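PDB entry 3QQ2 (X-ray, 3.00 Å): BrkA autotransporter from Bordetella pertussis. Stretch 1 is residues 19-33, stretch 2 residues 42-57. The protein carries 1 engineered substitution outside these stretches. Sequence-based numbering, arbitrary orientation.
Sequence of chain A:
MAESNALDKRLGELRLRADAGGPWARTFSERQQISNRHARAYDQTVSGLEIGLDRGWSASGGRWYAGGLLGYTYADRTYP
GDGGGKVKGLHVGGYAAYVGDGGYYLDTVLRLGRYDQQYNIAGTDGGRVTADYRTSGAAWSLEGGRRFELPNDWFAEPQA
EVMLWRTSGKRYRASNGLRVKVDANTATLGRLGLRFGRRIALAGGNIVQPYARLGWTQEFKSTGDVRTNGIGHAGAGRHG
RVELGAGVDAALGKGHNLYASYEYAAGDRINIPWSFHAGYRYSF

Stretch 1 (19-33) DAGGPWARTFSERQQ
Stretch 2 (42-57) YDQTVSGLEIGLDRGW

How are the two backbones paired? Strands 21-33 and 42-57 run antiparallel, at 168°, with axes approaching to 4.6 Å, and bury 1370 Å² in total. Gly21 faces Arg55 and Gln33 faces Asp43, the paired residue numbers always summing to 76. Extended phi/psi values, such as -136/128 at Arg26, let even-numbered pairs bond both ways: Arg26 N to Glu50 O is 3.0 Å, and Glu50 N to Arg26 O 2.8 Å. Beyond the bridges, Gly56 N reaches Ala20 O at 2.8 Å.

Why do aromatic residues sit opposite glycines? Trp24 (chi1 56°, chi2 -95°) and Phe28 (chi1 69°, chi2 -81°) both take the p rotamer, which lays each ring across the neighbouring strand. Gly52 CA lies 3.7 Å from the centroid of the five-membered ring of Trp24, over its face, a CH-pi contact. A CB on Gly52 would fall 2.2 Å from Trp24 CZ2; one on Gly48 would fall 1.9 Å from Phe28 CE1. Glycine leaves the room each ring occupies.

What joins the charged side chains? Between these aromatics, on the same face, Arg26 is also p (71°), then t, t, so its end comes close to the buried Glu50. Arg26 NE meets Glu50 OE1 at 2.5 Å, a hydrogen-bonded salt bridge at the guanidinium edge. On the other face, Arg31 extends t, t, t; its NH1 makes a long salt bridge with Asp43 OD1 (3.7 Å), while its NH2 lies 2.7 Å from Thr45 OG1.

What lines the rest of that other face? Thr27, chi1 t, donates OG1 to Gly48 O at 3.1 Å. Ser29 OG (t) gives a weak bond to Ser47 OG (m) at 3.3 Å, and Ala25 CB touches Ile51 CD1 at 3.8 Å. At Gly21, phi/psi 109/173 itself calls for glycine, and a CB would clash with Asp54 O at 2.2 Å.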

# COMPACT_ATOMS: atom_id res chain seq x y z
N ASP A 19 -4.87 -51.21 -9.79
CA ASP A 19 -5.59 -50.05 -9.22
C ASP A 19 -6.74 -49.71 -10.17
O ASP A 19 -6.55 -49.64 -11.39
CB ASP A 19 -4.60 -48.89 -9.09
CG ASP A 19 -5.03 -47.85 -8.07
OD1 ASP A 19 -5.96 -47.08 -8.38
OD2 ASP A 19 -4.43 -47.79 -6.97
N ALA A 20 -7.95 -49.57 -9.63
CA ALA A 20 -9.10 -49.10 -10.39
C ALA A 20 -9.51 -47.71 -9.89
O ALA A 20 -10.66 -47.27 -10.09
CB ALA A 20 -10.25 -50.06 -10.23
N GLY A 21 -8.57 -47.03 -9.23
CA GLY A 21 -8.83 -45.75 -8.59
C GLY A 21 -8.80 -45.90 -7.08
O GLY A 21 -8.70 -47.02 -6.58
N GLY A 22 -8.89 -44.78 -6.36
CA GLY A 22 -8.93 -44.78 -4.89
C GLY A 22 -8.84 -43.40 -4.25
O GLY A 22 -8.74 -42.39 -4.95
N PRO A 23 -8.91 -43.33 -2.91
CA PRO A 23 -8.69 -42.09 -2.20
C PRO A 23 -7.22 -41.93 -1.96
O PRO A 23 -6.49 -42.93 -1.95
CB PRO A 23 -9.38 -42.34 -0.87
CG PRO A 23 -9.15 -43.78 -0.63
CD PRO A 23 -9.29 -44.42 -1.99
N TRP A 24 -6.77 -40.69 -1.77
CA TRP A 24 -5.35 -40.41 -1.46
C TRP A 24 -5.17 -39.15 -0.62
O TRP A 24 -6.02 -38.28 -0.63
CB TRP A 24 -4.48 -40.37 -2.74
CG TRP A 24 -4.94 -39.41 -3.77
CD1 TRP A 24 -5.73 -39.68 -4.84
CD2 TRP A 24 -4.62 -38.01 -3.85
NE1 TRP A 24 -5.93 -38.54 -5.59
CE2 TRP A 24 -5.25 -37.50 -5.01
CE3 TRP A 24 -3.85 -37.15 -3.06
CZ2 TRP A 24 -5.16 -36.17 -5.39
CZ3 TRP A 24 -3.75 -35.83 -3.45
CH2 TRP A 24 -4.41 -35.34 -4.59
N ALA A 25 -4.09 -39.09 0.14
CA ALA A 25 -3.74 -37.86 0.82
C ALA A 25 -2.26 -37.55 0.66
O ALA A 25 -1.40 -38.45 0.75
CB ALA A 25 -4.12 -37.94 2.30
N ARG A 26 -1.94 -36.29 0.43
CA ARG A 26 -0.53 -35.92 0.33
C ARG A 26 -0.23 -34.65 1.08
O ARG A 26 -0.90 -33.64 0.89
CB ARG A 26 -0.06 -35.80 -1.12
CG ARG A 26 -0.59 -34.60 -1.88
CD ARG A 26 0.09 -34.54 -3.25
NE ARG A 26 0.20 -33.18 -3.78
CZ ARG A 26 1.20 -32.36 -3.51
NH1 ARG A 26 2.19 -32.75 -2.70
NH2 ARG A 26 1.23 -31.15 -4.04
N THR A 27 0.78 -34.72 1.93
CA THR A 27 1.27 -33.53 2.59
C THR A 27 2.61 -33.12 1.98
O THR A 27 3.22 -33.88 1.23
CB THR A 27 1.36 -33.74 4.11
OG1 THR A 27 1.82 -32.54 4.70
CG2 THR A 27 2.33 -34.87 4.45
N PHE A 28 3.07 -31.90 2.28
CA PHE A 28 4.35 -31.39 1.76
C PHE A 28 4.75 -30.12 2.46
O PHE A 28 3.92 -29.42 3.05
CB PHE A 28 4.27 -31.11 0.26
CG PHE A 28 3.40 -29.94 -0.10
CD1 PHE A 28 2.01 -30.08 -0.17
CD2 PHE A 28 3.94 -28.70 -0.37
CE1 PHE A 28 1.20 -29.01 -0.51
CE2 PHE A 28 3.12 -27.63 -0.71
CZ PHE A 28 1.75 -27.79 -0.77
N SER A 29 6.04 -29.79 2.35
CA SER A 29 6.60 -28.63 3.01
C SER A 29 7.97 -28.30 2.43
O SER A 29 8.86 -29.13 2.41
CB SER A 29 6.71 -28.90 4.49
OG SER A 29 7.47 -27.89 5.11
N GLU A 30 8.16 -27.07 1.98
CA GLU A 30 9.38 -26.73 1.28
C GLU A 30 9.89 -25.38 1.72
O GLU A 30 9.13 -24.42 1.66
CB GLU A 30 9.09 -26.71 -0.21
CG GLU A 30 10.16 -26.12 -1.06
CD GLU A 30 9.99 -26.47 -2.51
OE1 GLU A 30 10.25 -27.65 -2.88
OE2 GLU A 30 9.60 -25.56 -3.29
N ARG A 31 11.14 -25.28 2.14
CA ARG A 31 11.70 -23.96 2.47
C ARG A 31 12.46 -23.31 1.34
O ARG A 31 13.49 -23.81 0.88
CB ARG A 31 12.57 -23.95 3.74
CG ARG A 31 12.91 -22.53 4.19
CD ARG A 31 13.75 -22.51 5.45
NE ARG A 31 14.02 -21.15 5.90
CZ ARG A 31 13.09 -20.31 6.37
NH1 ARG A 31 13.42 -19.08 6.75
NH2 ARG A 31 11.82 -20.70 6.44
N GLN A 32 11.98 -22.15 0.91
CA GLN A 32 12.68 -21.40 -0.12
C GLN A 32 13.45 -20.27 0.51
O GLN A 32 12.93 -19.57 1.38
CB GLN A 32 11.71 -20.92 -1.19
CG GLN A 32 11.20 -22.10 -2.01
CD GLN A 32 9.88 -21.87 -2.71
OE1 GLN A 32 9.77 -21.02 -3.61
NE2 GLN A 32 8.87 -22.64 -2.32
N GLN A 33 14.71 -20.14 0.10
CA GLN A 33 15.52 -18.95 0.35
C GLN A 33 15.70 -18.28 -0.99
O GLN A 33 16.60 -18.64 -1.76
CB GLN A 33 16.90 -19.31 0.90
CG GLN A 33 16.92 -20.06 2.20
CD GLN A 33 18.30 -20.55 2.56
OE1 GLN A 33 18.97 -21.26 1.79
NE2 GLN A 33 18.75 -20.18 3.75
N TYR A 42 13.91 -12.78 0.39
CA TYR A 42 12.96 -13.29 1.37
C TYR A 42 13.05 -14.80 1.48
O TYR A 42 13.35 -15.49 0.50
CB TYR A 42 11.52 -12.87 1.05
CG TYR A 42 10.99 -13.31 -0.29
CD1 TYR A 42 11.10 -12.49 -1.40
CD2 TYR A 42 10.35 -14.52 -0.44
CE1 TYR A 42 10.59 -12.87 -2.63
CE2 TYR A 42 9.84 -14.92 -1.66
CZ TYR A 42 9.97 -14.09 -2.75
OH TYR A 42 9.46 -14.49 -3.96
N ASP A 43 12.80 -15.31 2.68
CA ASP A 43 12.71 -16.74 2.90
C ASP A 43 11.28 -17.11 3.21
O ASP A 43 10.66 -16.52 4.08
CB ASP A 43 13.61 -17.15 4.06
CG ASP A 43 15.08 -16.99 3.75
OD1 ASP A 43 15.90 -17.70 4.38
OD2 ASP A 43 15.42 -16.16 2.87
N GLN A 44 10.74 -18.07 2.49
CA GLN A 44 9.43 -18.54 2.85
C GLN A 44 9.39 -20.03 3.06
O GLN A 44 10.16 -20.78 2.45
CB GLN A 44 8.41 -18.13 1.80
CG GLN A 44 8.69 -18.70 0.43
CD GLN A 44 7.74 -18.21 -0.64
OE1 GLN A 44 7.20 -17.10 -0.55
NE2 GLN A 44 7.55 -19.03 -1.68
N THR A 45 8.49 -20.43 3.95
CA THR A 45 8.16 -21.83 4.14
C THR A 45 6.77 -22.05 3.59
O THR A 45 5.81 -21.46 4.10
CB THR A 45 8.18 -22.23 5.61
OG1 THR A 45 9.46 -21.93 6.17
CG2 THR A 45 7.95 -23.71 5.74
N VAL A 46 6.67 -22.89 2.56
CA VAL A 46 5.41 -23.29 1.93
C VAL A 46 4.99 -24.68 2.40
O VAL A 46 5.71 -25.66 2.12
CB VAL A 46 5.59 -23.40 0.43
CG1 VAL A 46 4.25 -23.38 -0.24
CG2 VAL A 46 6.41 -22.28 -0.06
N SER A 47 3.84 -24.79 3.08
CA SER A 47 3.34 -26.10 3.54
C SER A 47 1.98 -26.41 2.98
O SER A 47 1.19 -25.51 2.82
CB SER A 47 3.27 -26.15 5.06
OG SER A 47 4.49 -26.62 5.60
N GLY A 48 1.69 -27.68 2.67
CA GLY A 48 0.34 -28.03 2.20
C GLY A 48 -0.24 -29.41 2.50
O GLY A 48 0.46 -30.31 2.98
N LEU A 49 -1.53 -29.56 2.20
CA LEU A 49 -2.21 -30.84 2.34
C LEU A 49 -3.23 -30.99 1.23
O LEU A 49 -4.16 -30.22 1.14
CB LEU A 49 -2.88 -30.89 3.69
CG LEU A 49 -3.47 -32.20 4.23
CD1 LEU A 49 -4.96 -32.38 3.83
CD2 LEU A 49 -2.64 -33.42 3.85
N GLU A 50 -3.05 -31.98 0.35
CA GLU A 50 -4.08 -32.35 -0.62
C GLU A 50 -4.87 -33.62 -0.23
O GLU A 50 -4.36 -34.50 0.49
CB GLU A 50 -3.50 -32.48 -2.01
CG GLU A 50 -3.76 -31.26 -2.81
CD GLU A 50 -2.95 -31.15 -4.10
OE1 GLU A 50 -1.88 -31.81 -4.25
OE2 GLU A 50 -3.39 -30.36 -4.97
N ILE A 51 -6.10 -33.71 -0.70
CA ILE A 51 -6.86 -34.95 -0.52
C ILE A 51 -7.61 -35.22 -1.79
O ILE A 51 -8.05 -34.28 -2.44
CB ILE A 51 -7.75 -34.91 0.73
CG1 ILE A 51 -7.44 -36.10 1.58
CG2 ILE A 51 -9.23 -34.81 0.42
CD1 ILE A 51 -7.17 -35.68 2.93
N GLY A 52 -7.72 -36.47 -2.19
CA GLY A 52 -8.23 -36.72 -3.51
C GLY A 52 -8.67 -38.12 -3.85
O GLY A 52 -8.39 -39.08 -3.13
N LEU A 53 -9.35 -38.23 -4.98
CA LEU A 53 -9.99 -39.46 -5.38
C LEU A 53 -10.05 -39.48 -6.90
O LEU A 53 -10.29 -38.46 -7.53
CB LEU A 53 -11.39 -39.54 -4.75
CG LEU A 53 -12.41 -40.52 -5.32
CD1 LEU A 53 -12.06 -41.96 -5.02
CD2 LEU A 53 -13.77 -40.21 -4.77
N ASP A 54 -9.80 -40.65 -7.47
CA ASP A 54 -9.95 -40.85 -8.92
C ASP A 54 -10.57 -42.21 -9.17
O ASP A 54 -10.50 -43.08 -8.31
CB ASP A 54 -8.60 -40.72 -9.64
CG ASP A 54 -7.48 -41.41 -8.90
OD1 ASP A 54 -6.85 -40.77 -8.03
OD2 ASP A 54 -7.23 -42.60 -9.17
N ARG A 55 -11.22 -42.37 -10.32
CA ARG A 55 -11.65 -43.69 -10.79
C ARG A 55 -10.78 -44.08 -11.99
O ARG A 55 -10.32 -43.22 -12.75
CB ARG A 55 -13.14 -43.72 -11.15
CG ARG A 55 -13.74 -45.13 -11.26
CD ARG A 55 -14.23 -45.69 -9.89
NE ARG A 55 -14.03 -47.14 -9.72
CZ ARG A 55 -13.83 -47.76 -8.54
NH1 ARG A 55 -13.79 -47.08 -7.41
NH2 ARG A 55 -13.65 -49.08 -8.50
N GLY A 56 -10.54 -45.38 -12.13
CA GLY A 56 -9.67 -45.88 -13.19
C GLY A 56 -10.37 -46.81 -14.14
O GLY A 56 -11.35 -47.48 -13.78
N TRP A 57 -9.88 -46.86 -15.38
CA TRP A 57 -10.40 -47.83 -16.34
C TRP A 57 -9.36 -48.36 -17.34
O TRP A 57 -8.26 -47.80 -17.48
CB TRP A 57 -11.64 -47.28 -17.06
CG TRP A 57 -11.42 -45.99 -17.75
CD1 TRP A 57 -11.01 -45.81 -19.05
CD2 TRP A 57 -11.60 -44.68 -17.21
NE1 TRP A 57 -10.92 -44.47 -19.34
CE2 TRP A 57 -11.28 -43.75 -18.23
CE3 TRP A 57 -12.01 -44.20 -15.95
CZ2 TRP A 57 -11.36 -42.36 -18.03
CZ3 TRP A 57 -12.08 -42.82 -15.76
CH2 TRP A 57 -11.76 -41.92 -16.79